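Local coordinates for protein putative alpha-L-fucosidase (Bacteroides thetaiotaomicron, PDB 3EYP) that probably hydrolyses alpha-L-fucosides as a family 29 glycoside hydrolase, joining a TIM-barrel-like catalytic domain to an F5/8 type C domain, at residues A[47-52]-A[94-99]; A[220-225]-A[389-394]. All coordinates share one frame; numbering follows the deposited sequence.

Contact 1. Residues A[47-52]-A[94-99]; sequences AIFNPT and KNAAWK
Pro51 presses its CG onto the flat of the Trp98 indole. That proline CG sits over the five-membered ring, 3.7 Å from the centroid of the Trp98 ring and 15° off its normal, a CH-pi contact; the two side chains cross at about a right angle. The aliphatic chain of Lys99 lies on the opposite indole face with its CD, so the tryptophan is sandwiched. Trp98 (chi1 179°) and Phe49 (chi1 -179°) both have CG anti to the backbone N, and the two rings lie side by side, pointing the same way, with Phe49 CE2 standing 4.0 Å from Trp98 CE3. The methyl of Ala96 fills the notch at the phenyl edge, its CB 3.9 Å from Phe49 CD2. Both segments belong to loops of the alpha-L-fucosidase domain, a TIM-barrel-clan fold: 47-52 lies between strand 22-26 and the helix 56-65, whereas the loop holding 94-99 leads from strand 70-76 toward helix 105-116. The Phe49 ring also meets those of Phe28, Phe33 and Phe81, while Val105 of helix 105-116 touches both Phe49 and Trp98. An alanine in place of Trp98 would remove the surface under Pro51 and probably loosen the packing of Phe49 at this end of the loops. The backbones are tied chiefly by Trp98 N donating to Phe49 O at 3.2 Å, in the carbonyl plane; weak bonds run from Ala97 N to Phe49 O and Ala47 O. Ala97 CB tucks against the latter carbonyl, 3.2 Å from Ala47 O. Beyond the proline, a water donates to Pro51 O and weakly accepts from Trp98 NE1.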
ATOM      1  N   ALA A  47     -10.725 -28.493  15.016  1.00 38.66           N
ATOM      2  CA  ALA A  47     -11.537 -28.291  16.222  1.00 38.33           C
ATOM      3  C   ALA A  47     -11.108 -27.056  17.040  1.00 39.10           C
ATOM      4  O   ALA A  47     -11.926 -26.409  17.708  1.00 39.97           O
ATOM      5  CB  ALA A  47     -11.467 -29.521  17.166  1.00 37.45           C
ATOM      6  N   ILE A  48      -9.800 -26.778  17.049  1.00 38.57           N
ATOM      7  CA  ILE A  48      -9.265 -25.696  17.899  1.00 38.01           C
ATOM      8  C   ILE A  48      -9.697 -24.303  17.481  1.00 37.98           C
ATOM      9  O   ILE A  48      -9.550 -23.358  18.246  1.00 38.84           O
ATOM     10  CB  ILE A  48      -7.697 -25.711  18.047  1.00 37.56           C
ATOM     11  CG1 ILE A  48      -6.994 -25.220  16.759  1.00 36.01           C
ATOM     12  CG2 ILE A  48      -7.169 -27.103  18.387  1.00 37.12           C
ATOM     13  CD1 ILE A  48      -5.406 -25.031  16.968  1.00 37.89           C
ATOM     14  N   PHE A  49     -10.236 -24.165  16.279  1.00 39.01           N
ATOM     15  CA  PHE A  49     -10.634 -22.850  15.802  1.00 38.87           C
ATOM     16  C   PHE A  49     -11.971 -22.516  16.414  1.00 39.20           C
ATOM     17  O   PHE A  49     -13.000 -23.081  16.120  1.00 40.22           O
ATOM     18  CB  PHE A  49     -10.687 -22.760  14.261  1.00 38.46           C
ATOM     19  CG  PHE A  49     -11.067 -21.393  13.746  1.00 39.79           C
ATOM     20  CD1 PHE A  49     -10.097 -20.420  13.561  1.00 39.40           C
ATOM     21  CD2 PHE A  49     -12.384 -21.052  13.493  1.00 40.25           C
ATOM     22  CE1 PHE A  49     -10.390 -19.155  13.080  1.00 40.45           C
ATOM     23  CE2 PHE A  49     -12.702 -19.758  13.022  1.00 37.33           C
ATOM     24  CZ  PHE A  49     -11.695 -18.818  12.795  1.00 40.53           C
ATOM     25  N   ASN A  50     -11.925 -21.513  17.269  1.00 39.63           N
ATOM     26  CA  ASN A  50     -13.030 -21.210  18.099  1.00 38.78           C
ATOM     27  C   ASN A  50     -13.044 -19.805  18.703  1.00 39.72           C
ATOM     28  O   ASN A  50     -13.001 -19.670  19.924  1.00 40.73           O
ATOM     29  CB  ASN A  50     -13.045 -22.230  19.258  1.00 39.64           C
ATOM     30  CG  ASN A  50     -14.360 -22.298  19.923  1.00 40.39           C
ATOM     31  OD1 ASN A  50     -15.389 -21.966  19.333  1.00 46.61           O
ATOM     32  ND2 ASN A  50     -14.360 -22.727  21.168  1.00 45.88           N
ATOM     33  N   PRO A  51     -13.181 -18.771  17.866  1.00 40.63           N
ATOM     34  CA  PRO A  51     -13.281 -17.405  18.414  1.00 41.12           C
ATOM     35  C   PRO A  51     -14.537 -17.210  19.208  1.00 41.87           C
ATOM     36  O   PRO A  51     -15.548 -17.774  18.878  1.00 42.81           O
ATOM     37  CB  PRO A  51     -13.287 -16.529  17.188  1.00 40.51           C
ATOM     38  CG  PRO A  51     -13.731 -17.450  16.050  1.00 41.48           C
ATOM     39  CD  PRO A  51     -13.178 -18.785  16.392  1.00 40.28           C
ATOM     40  N   THR A  52     -14.440 -16.428  20.266  1.00 42.33           N
ATOM     41  CA  THR A  52     -15.504 -16.418  21.282  1.00 43.49           C
ATOM     42  C   THR A  52     -16.371 -15.195  21.265  1.00 43.02           C
ATOM     43  O   THR A  52     -17.462 -15.202  21.819  1.00 43.60           O
ATOM     44  CB  THR A  52     -14.961 -16.690  22.655  1.00 43.71           C
ATOM     45  OG1 THR A  52     -13.882 -15.781  22.985  1.00 45.48           O
ATOM     46  CG2 THR A  52     -14.478 -18.203  22.705  1.00 45.70           C
ATOM     47  N   LYS A  94     -15.834 -25.378   8.523  1.00 40.54           N
ATOM     48  CA  LYS A  94     -16.881 -26.442   8.437  1.00 41.74           C
ATOM     49  C   LYS A  94     -16.718 -27.444   9.570  1.00 40.27           C
ATOM     50  O   LYS A  94     -17.681 -28.069  10.025  1.00 40.38           O
ATOM     51  CB  LYS A  94     -16.811 -27.234   7.097  1.00 41.65           C
ATOM     52  CG  LYS A  94     -18.146 -27.278   6.398  1.00 48.17           C
ATOM     53  CD  LYS A  94     -18.328 -28.338   5.279  1.00 51.15           C
ATOM     54  CE  LYS A  94     -17.085 -29.024   4.706  1.00 53.71           C
ATOM     55  NZ  LYS A  94     -17.124 -29.250   3.178  1.00 57.70           N
ATOM     56  N   ASN A  95     -15.469 -27.564  10.029  1.00 39.53           N
ATOM     57  CA  ASN A  95     -15.063 -28.582  11.020  1.00 39.59           C
ATOM     58  C   ASN A  95     -14.423 -28.044  12.290  1.00 38.49           C
ATOM     59  O   ASN A  95     -13.793 -28.745  13.043  1.00 38.45           O
ATOM     60  CB  ASN A  95     -14.219 -29.644  10.367  1.00 38.11           C
ATOM     61  CG  ASN A  95     -15.048 -30.548   9.458  1.00 40.54           C
ATOM     62  OD1 ASN A  95     -16.048 -31.142   9.885  1.00 40.28           O
ATOM     63  ND2 ASN A  95     -14.660 -30.633   8.189  1.00 36.93           N
ATOM     64  N   ALA A  96     -14.676 -26.763  12.485  1.00 39.29           N
ATOM     65  CA  ALA A  96     -14.323 -26.002  13.669  1.00 39.08           C
ATOM     66  C   ALA A  96     -15.333 -26.215  14.792  1.00 39.24           C
ATOM     67  O   ALA A  96     -16.476 -26.636  14.578  1.00 40.79           O
ATOM     68  CB  ALA A  96     -14.202 -24.492  13.337  1.00 37.91           C
ATOM     69  N   ALA A  97     -14.901 -25.910  15.976  1.00 40.11           N
ATOM     70  CA  ALA A  97     -15.795 -25.910  17.142  1.00 41.34           C
ATOM     71  C   ALA A  97     -16.680 -24.668  17.046  1.00 41.28           C
ATOM     72  O   ALA A  97     -17.843 -24.686  17.381  1.00 42.34           O
ATOM     73  CB  ALA A  97     -15.007 -25.975  18.462  1.00 42.11           C
ATOM     74  N   TRP A  98     -16.142 -23.631  16.423  1.00 40.32           N
ATOM     75  CA  TRP A  98     -16.788 -22.321  16.301  1.00 39.40           C
ATOM     76  C   TRP A  98     -18.144 -22.507  15.644  1.00 39.99           C
ATOM     77  O   TRP A  98     -18.267 -23.102  14.577  1.00 39.89           O
ATOM     78  CB  TRP A  98     -15.958 -21.371  15.415  1.00 40.23           C
ATOM     79  CG  TRP A  98     -16.565 -19.998  15.218  1.00 37.22           C
ATOM     80  CD1 TRP A  98     -16.927 -19.111  16.195  1.00 38.77           C
ATOM     81  CD2 TRP A  98     -16.821 -19.345  13.972  1.00 41.01           C
ATOM     82  NE1 TRP A  98     -17.418 -17.969  15.639  1.00 41.40           N
ATOM     83  CE2 TRP A  98     -17.367 -18.077  14.274  1.00 41.19           C
ATOM     84  CE3 TRP A  98     -16.649 -19.702  12.634  1.00 38.58           C
ATOM     85  CZ2 TRP A  98     -17.724 -17.170  13.287  1.00 44.16           C
ATOM     86  CZ3 TRP A  98     -17.032 -18.823  11.666  1.00 44.64           C
ATOM     87  CH2 TRP A  98     -17.581 -17.561  11.991  1.00 41.85           C
ATOM     88  N   LYS A  99     -19.172 -22.029  16.299  1.00 42.07           N
ATOM     89  CA  LYS A  99     -20.521 -22.089  15.702  1.00 41.95           C
ATOM     90  C   LYS A  99     -20.954 -23.498  15.264  1.00 42.30           C
ATOM     91  O   LYS A  99     -21.756 -23.670  14.343  1.00 41.45           O
ATOM     92  CB  LYS A  99     -20.586 -21.119  14.535  1.00 41.31           C
ATOM     93  CG  LYS A  99     -20.816 -19.678  15.030  1.00 42.02           C
ATOM     94  CD  LYS A  99     -20.895 -18.687  13.944  1.00 43.86           C
ATOM     95  CE  LYS A  99     -21.081 -17.312  14.526  1.00 48.54           C
ATOM     96  NZ  LYS A  99     -21.763 -16.375  13.578  1.00 52.16           N
TER
HETATM   97  O   HOH W   1     -17.516 -15.713  18.147  1.00 49.06           O

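Contact 2. Residues A[220-225]-A[389-394]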
ATOM      1  N   CYS A 220      11.839   5.260  -5.179  1.00 41.26           N
ATOM      2  CA  CYS A 220      11.012   4.120  -5.451  1.00 41.30           C
ATOM      3  C   CYS A 220      10.170   4.422  -6.688  1.00 41.74           C
ATOM      4  O   CYS A 220       9.191   5.130  -6.608  1.00 43.76           O
ATOM      5  CB  CYS A 220      10.118   3.813  -4.228  1.00 40.60           C
ATOM      6  SG  CYS A 220       9.064   2.353  -4.477  1.00 41.47           S
ATOM      7  N   TRP A 221      10.547   3.834  -7.810  1.00 41.24           N
ATOM      8  CA  TRP A 221       9.800   4.000  -9.061  1.00 41.24           C
ATOM      9  C   TRP A 221       8.660   2.997  -9.149  1.00 41.38           C
ATOM     10  O   TRP A 221       8.721   1.887  -8.565  1.00 39.08           O
ATOM     11  CB  TRP A 221      10.706   3.856 -10.289  1.00 42.19           C
ATOM     12  CG  TRP A 221      11.964   4.632 -10.187  1.00 42.65           C
ATOM     13  CD1 TRP A 221      13.174   4.146  -9.804  1.00 39.75           C
ATOM     14  CD2 TRP A 221      12.146   6.042 -10.400  1.00 43.89           C
ATOM     15  NE1 TRP A 221      14.097   5.155  -9.788  1.00 43.94           N
ATOM     16  CE2 TRP A 221      13.504   6.322 -10.163  1.00 41.48           C
ATOM     17  CE3 TRP A 221      11.311   7.085 -10.799  1.00 44.11           C
ATOM     18  CZ2 TRP A 221      14.033   7.608 -10.272  1.00 44.28           C
ATOM     19  CZ3 TRP A 221      11.855   8.378 -10.920  1.00 42.80           C
ATOM     20  CH2 TRP A 221      13.187   8.617 -10.666  1.00 43.20           C
ATOM     21  N   ALA A 222       7.611   3.393  -9.879  1.00 40.63           N
ATOM     22  CA  ALA A 222       6.458   2.533 -10.024  1.00 39.15           C
ATOM     23  C   ALA A 222       6.773   1.442 -11.012  1.00 38.06           C
ATOM     24  O   ALA A 222       6.084   0.415 -11.076  1.00 37.99           O
ATOM     25  CB  ALA A 222       5.237   3.324 -10.482  1.00 38.63           C
ATOM     26  N   THR A 223       7.739   1.753 -11.873  1.00 38.63           N
ATOM     27  CA  THR A 223       8.274   0.832 -12.872  1.00 38.83           C
ATOM     28  C   THR A 223       9.452   0.023 -12.351  1.00 38.85           C
ATOM     29  O   THR A 223      10.270   0.487 -11.525  1.00 38.57           O
ATOM     30  CB  THR A 223       8.756   1.595 -14.177  1.00 39.56           C
ATOM     31  OG1 THR A 223       9.634   2.700 -13.837  1.00 39.16           O
ATOM     32  CG2 THR A 223       7.578   2.105 -14.961  1.00 36.56           C
ATOM     33  N   THR A 224       9.565  -1.166 -12.920  1.00 39.20           N
ATOM     34  CA  THR A 224      10.699  -2.056 -12.710  1.00 40.68           C
ATOM     35  C   THR A 224      10.682  -3.136 -13.781  1.00 41.32           C
ATOM     36  O   THR A 224       9.722  -3.250 -14.536  1.00 43.27           O
ATOM     37  CB  THR A 224      10.759  -2.703 -11.243  1.00 41.44           C
ATOM     38  OG1 THR A 224      12.102  -3.130 -10.964  1.00 41.38           O
ATOM     39  CG2 THR A 224       9.783  -3.896 -11.035  1.00 42.08           C
ATOM     40  N   ASP A 225      11.715  -3.943 -13.802  1.00 40.84           N
ATOM     41  CA  ASP A 225      11.788  -5.050 -14.768  1.00 42.31           C
ATOM     42  C   ASP A 225      10.995  -6.216 -14.190  1.00 44.00           C
ATOM     43  O   ASP A 225      11.097  -6.503 -13.005  1.00 44.73           O
ATOM     44  CB  ASP A 225      13.222  -5.482 -15.035  1.00 40.40           C
ATOM     45  CG  ASP A 225      13.956  -4.556 -16.041  1.00 44.32           C
ATOM     46  OD1 ASP A 225      13.302  -3.704 -16.682  1.00 37.36           O
ATOM     47  OD2 ASP A 225      15.221  -4.659 -16.137  1.00 42.32           O
ATOM     48  N   LEU A 389       0.381  10.536 -16.295  1.00 44.04           N
ATOM     49  CA  LEU A 389       1.232  11.116 -17.339  1.00 44.55           C
ATOM     50  C   LEU A 389       2.650  10.571 -17.239  1.00 44.36           C
ATOM     51  O   LEU A 389       3.531  10.908 -18.026  1.00 44.69           O
ATOM     52  CB  LEU A 389       1.242  12.647 -17.268  1.00 45.03           C
ATOM     53  CG  LEU A 389      -0.054  13.312 -17.759  1.00 47.60           C
ATOM     54  CD1 LEU A 389       0.052  14.824 -17.747  1.00 49.08           C
ATOM     55  CD2 LEU A 389      -0.437  12.771 -19.151  1.00 48.39           C
ATOM     56  N   GLY A 390       2.860   9.715 -16.245  1.00 44.25           N
ATOM     57  CA  GLY A 390       4.140   8.989 -16.109  1.00 42.90           C
ATOM     58  C   GLY A 390       5.085   9.595 -15.124  1.00 44.17           C
ATOM     59  O   GLY A 390       4.816  10.639 -14.581  1.00 44.10           O
ATOM     60  N   HIS A 391       6.177   8.875 -14.827  1.00 43.33           N
ATOM     61  CA  HIS A 391       7.292   9.453 -14.095  1.00 42.62           C
ATOM     62  C   HIS A 391       7.997  10.426 -15.057  1.00 43.53           C
ATOM     63  O   HIS A 391       8.699  10.026 -16.005  1.00 43.21           O
ATOM     64  CB  HIS A 391       8.322   8.424 -13.619  1.00 43.01           C
ATOM     65  CG  HIS A 391       7.965   7.736 -12.321  1.00 39.59           C
ATOM     66  ND1 HIS A 391       7.989   8.374 -11.093  1.00 42.80           N
ATOM     67  CD2 HIS A 391       7.698   6.435 -12.064  1.00 44.04           C
ATOM     68  CE1 HIS A 391       7.679   7.498 -10.140  1.00 43.06           C
ATOM     69  NE2 HIS A 391       7.494   6.314 -10.709  1.00 40.38           N
ATOM     70  N   ARG A 392       7.845  11.705 -14.755  1.00 43.02           N
ATOM     71  CA  ARG A 392       8.363  12.763 -15.656  1.00 42.43           C
ATOM     72  C   ARG A 392       9.574  13.431 -15.089  1.00 42.07           C
ATOM     73  O   ARG A 392      10.605  13.513 -15.705  1.00 42.16           O
ATOM     74  CB  ARG A 392       7.263  13.806 -15.905  1.00 42.64           C
ATOM     75  CG  ARG A 392       6.055  13.195 -16.533  1.00 44.20           C
ATOM     76  CD  ARG A 392       4.912  14.159 -16.660  1.00 45.66           C
ATOM     77  NE  ARG A 392       5.060  15.052 -17.795  1.00 45.50           N
ATOM     78  CZ  ARG A 392       4.770  14.753 -19.054  1.00 45.75           C
ATOM     79  NH1 ARG A 392       4.968  15.666 -19.987  1.00 48.16           N
ATOM     80  NH2 ARG A 392       4.337  13.554 -19.400  1.00 45.87           N
ATOM     81  N   THR A 393       9.401  13.963 -13.901  1.00 41.97           N
ATOM     82  CA  THR A 393      10.524  14.587 -13.135  1.00 42.32           C
ATOM     83  C   THR A 393      11.417  13.540 -12.491  1.00 42.02           C
ATOM     84  O   THR A 393      10.943  12.523 -11.954  1.00 41.08           O
ATOM     85  CB  THR A 393       9.977  15.587 -12.088  1.00 42.18           C
ATOM     86  OG1 THR A 393       9.242  16.623 -12.800  1.00 44.35           O
ATOM     87  CG2 THR A 393      11.100  16.150 -11.236  1.00 44.30           C
ATOM     88  N   THR A 394      12.732  13.781 -12.582  1.00 42.26           N
ATOM     89  CA  THR A 394      13.716  12.844 -12.078  1.00 42.70           C
ATOM     90  C   THR A 394      14.775  13.429 -11.194  1.00 42.94           C
ATOM     91  O   THR A 394      15.605  12.699 -10.667  1.00 41.53           O
ATOM     92  CB  THR A 394      14.437  12.062 -13.205  1.00 44.62           C
ATOM     93  OG1 THR A 394      15.109  12.982 -14.088  1.00 45.31           O
ATOM     94  CG2 THR A 394      13.464  11.190 -13.990  1.00 42.50           C
TER
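His391 (chi1 -83°) and Trp221 both carry CG anti to their carbonyl carbons and beside the backbone N; with these torsions the two side chains cross obliquely, and their ring planes stand close to perpendicular. The meeting is an edge-to-face (T-shaped) aromatic pair joining two domains: 220-225 belongs to the TIM-barrel-clan alpha-L-fucosidase domain, 389-394 to the F5/8 type C domain with its antiparallel sheets. The indole offers the edge of its six-membered ring, the imidazole a face. Their planes make an angle of 82°, and Trp221 CE3 comes down over the centre of the His391 ring, 3.6 Å from His391 ND1.

Farther along the indole, Trp221 CH2 brushes the methyl of Thr394, lying 4.2 Å from Thr394 CG2. The contact is buried, and the loop residue Asn289 also touches His391. On the alpha-L-fucosidase side, the backbone of Trp221 bonds to Glu241 and its O takes a bond from Arg207 NH2. On the other side, Glu385 OE2 accepts from the amides of Arg392 and Thr393, at the start of strand 393-401. Arg392 leaves the backbone away from 220-225, and Arg392 NH2 donates to Leu389 O at 3.1 Å.

One polar bond spans the two segments. Together with the Trp221 edge over its face, it probably fixes the rotation of the imidazole, and it probably keeps NE2 unprotonated, since that nitrogen acts as the acceptor: Ala222 N donates to His391 NE2 over 3.0 Å, nearly straight at 164° and close to the plane of the imidazole.

In the fold
Contact 1 and contact 2 lie on opposite sides of the chain's centre, with their own centres 47 Å apart and their nearest atoms about 34 Å apart, so neither touches the other. Along the chain they come in series, contact 1 closing before contact 2 opens. Contact 1 stays within the alpha-L-fucosidase domain, drawing together two loops of neighbouring strands in the parallel sheet; it is partly buried, its centre about 32 Å from the centre of the chain. Contact 2 is buried, its centre about 17 Å from the centre of the chain, and bridges that domain to the F5/8 type C domain. No ligand or annotated catalytic residue lies in either contact, and both read as structural packing.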